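Local structure of diguanylate cyclase TpbB (Pseudomonas aeruginosa, 4IOB) at residues G122-P127 with H138-A143. The protein condenses two GTP molecules into the second messenger cyclic-di-GMP through its cytoplasmic GGDEF domain, the part described here, within a signalling system important in biofilm formation. Residues are numbered along the deposited sequence; the frame is centred on the assembly and turned at random.
Sequences GIALYP and HDADMA
Ala124 on the strand and Ala140 on the helix meet methyl to methyl, CB to CB at 3.6 Å, and carry the apolar part of the contact. The Ala124 methyl also lies 3.5 Å (CB) from the backbone N of Ala140, and Ala124 CB is 3.9 Å from Asp139 CB, one residue earlier on the helix. Asp139 meets the strand through this CB, and its side chain also touches His129 and Ala130.

Backbone packing completes the contact at Gly122, which has no side chain and brings its main chain directly against the helix. Its CA sits 3.9 Å from the C of Ala143 and 4.1 Å from the Ala143 CB, which points toward the strand. The O of Gly122 lies 3.5 Å from the CB of Ala140, a van der Waals contact. The axes of strand 122-126 and helix 138-143 approach to 6.1 Å, running nearly antiparallel at 150°.

This is the strand-to-helix step of the beta-alpha-beta unit 119-126, 133-150, 155-157 in the GGDEF domain. Ile123 turns to the other sheet face, against helix 89-102, while Ala140 also touches Phe32 on the neighbouring strand. With no hydrogen bond between the segments, the buried join rests on van der Waals fit of small residues.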
loop_
_atom_site.group_PDB
_atom_site.type_symbol
_atom_site.label_atom_id
_atom_site.label_comp_id
_atom_site.label_asym_id
_atom_site.label_seq_id
_atom_site.Cartn_x
_atom_site.Cartn_y
_atom_site.Cartn_z
ATOM N N GLY A 122 -3.388 -1.680 -5.107
ATOM C CA GLY A 122 -4.631 -2.429 -5.262
ATOM C C GLY A 122 -5.539 -2.190 -4.072
ATOM O O GLY A 122 -5.191 -2.522 -2.938
ATOM N N ILE A 123 -6.709 -1.615 -4.328
ATOM C CA ILE A 123 -7.603 -1.195 -3.254
ATOM C C ILE A 123 -8.785 -2.139 -3.056
ATOM O O ILE A 123 -9.587 -2.349 -3.966
ATOM C CB ILE A 123 -8.134 0.228 -3.505
ATOM C CG1 ILE A 123 -6.979 1.174 -3.837
ATOM C CG2 ILE A 123 -8.923 0.723 -2.301
ATOM C CD1 ILE A 123 -7.422 2.564 -4.238
ATOM N N ALA A 124 -8.885 -2.703 -1.855
ATOM C CA ALA A 124 -10.009 -3.558 -1.490
ATOM C C ALA A 124 -10.865 -2.866 -0.435
ATOM O O ALA A 124 -10.339 -2.271 0.506
ATOM C CB ALA A 124 -9.513 -4.900 -0.980
ATOM N N LEU A 125 -12.181 -2.948 -0.590
ATOM C CA LEU A 125 -13.094 -2.211 0.278
ATOM C C LEU A 125 -13.998 -3.113 1.110
ATOM O O LEU A 125 -14.361 -4.212 0.690
ATOM C CB LEU A 125 -13.956 -1.256 -0.550
ATOM C CG LEU A 125 -13.246 -0.073 -1.208
ATOM C CD1 LEU A 125 -14.163 0.602 -2.216
ATOM C CD2 LEU A 125 -12.773 0.919 -0.156
ATOM N N TYR A 126 -14.362 -2.632 2.295
ATOM C CA TYR A 126 -15.361 -3.297 3.116
ATOM C C TYR A 126 -16.577 -2.394 3.298
ATOM O O TYR A 126 -16.435 -1.191 3.520
ATOM C CB TYR A 126 -14.788 -3.685 4.479
ATOM C CG TYR A 126 -15.838 -4.217 5.425
ATOM C CD1 TYR A 126 -16.149 -5.570 5.459
ATOM C CD2 TYR A 126 -16.532 -3.364 6.273
ATOM C CE1 TYR A 126 -17.114 -6.060 6.319
ATOM C CE2 TYR A 126 -17.499 -3.844 7.135
ATOM C CZ TYR A 126 -17.785 -5.191 7.154
ATOM O OH TYR A 126 -18.747 -5.675 8.011
ATOM N N PRO A 127 -17.779 -2.980 3.214
ATOM C CA PRO A 127 -17.947 -4.406 3.003
ATOM C C PRO A 127 -18.241 -4.754 1.547
ATOM O O PRO A 127 -18.645 -5.878 1.254
ATOM C CB PRO A 127 -19.170 -4.724 3.862
ATOM C CG PRO A 127 -19.967 -3.451 3.877
ATOM C CD PRO A 127 -19.072 -2.316 3.442
ATOM N N HIS A 138 -6.768 -10.716 0.073
ATOM C CA HIS A 138 -6.637 -11.400 -1.207
ATOM C C HIS A 138 -7.132 -10.544 -2.335
ATOM O O HIS A 138 -6.559 -10.545 -3.425
ATOM C CB HIS A 138 -7.392 -12.724 -1.179
ATOM C CG HIS A 138 -7.443 -13.425 -2.516
ATOM N ND1 HIS A 138 -6.389 -14.085 -3.029
ATOM C CD2 HIS A 138 -8.478 -13.555 -3.442
ATOM C CE1 HIS A 138 -6.726 -14.608 -4.223
ATOM N NE2 HIS A 138 -8.005 -14.283 -4.474
ATOM N N ASP A 139 -8.206 -9.801 -2.083
ATOM C CA ASP A 139 -8.773 -8.912 -3.089
ATOM C C ASP A 139 -7.825 -7.759 -3.404
ATOM O O ASP A 139 -7.614 -7.419 -4.568
ATOM C CB ASP A 139 -10.128 -8.372 -2.629
ATOM C CG ASP A 139 -11.187 -9.454 -2.543
ATOM O OD1 ASP A 139 -10.871 -10.622 -2.857
ATOM O OD2 ASP A 139 -12.334 -9.138 -2.164
ATOM N N ALA A 140 -7.257 -7.161 -2.362
ATOM C CA ALA A 140 -6.300 -6.077 -2.536
ATOM C C ALA A 140 -5.046 -6.590 -3.233
ATOM O O ALA A 140 -4.367 -5.849 -3.943
ATOM C CB ALA A 140 -5.947 -5.459 -1.192
ATOM N N ASP A 141 -4.752 -7.869 -3.024
ATOM C CA ASP A 141 -3.589 -8.505 -3.626
ATOM C C ASP A 141 -3.795 -8.695 -5.126
ATOM O O ASP A 141 -2.932 -8.345 -5.931
ATOM C CB ASP A 141 -3.319 -9.854 -2.956
ATOM C CG ASP A 141 -1.963 -10.426 -3.316
ATOM O OD1 ASP A 141 -1.160 -9.709 -3.951
ATOM O OD2 ASP A 141 -1.695 -11.593 -2.961
ATOM N N MET A 142 -4.947 -9.248 -5.494
ATOM C CA MET A 142 -5.253 -9.514 -6.895
ATOM C C MET A 142 -5.438 -8.225 -7.689
ATOM O O MET A 142 -4.958 -8.108 -8.816
ATOM C CB MET A 142 -6.498 -10.396 -7.016
ATOM C CG MET A 142 -6.355 -11.758 -6.355
ATOM S SD MET A 142 -4.898 -12.658 -6.922
ATOM C CE MET A 142 -5.235 -12.783 -8.677
ATOM N N ALA A 143 -6.136 -7.262 -7.098
ATOM C CA ALA A 143 -6.337 -5.970 -7.740
ATOM C C ALA A 143 -4.999 -5.271 -7.949
ATOM O O ALA A 143 -4.836 -4.481 -8.878
ATOM C CB ALA A 143 -7.268 -5.102 -6.908
#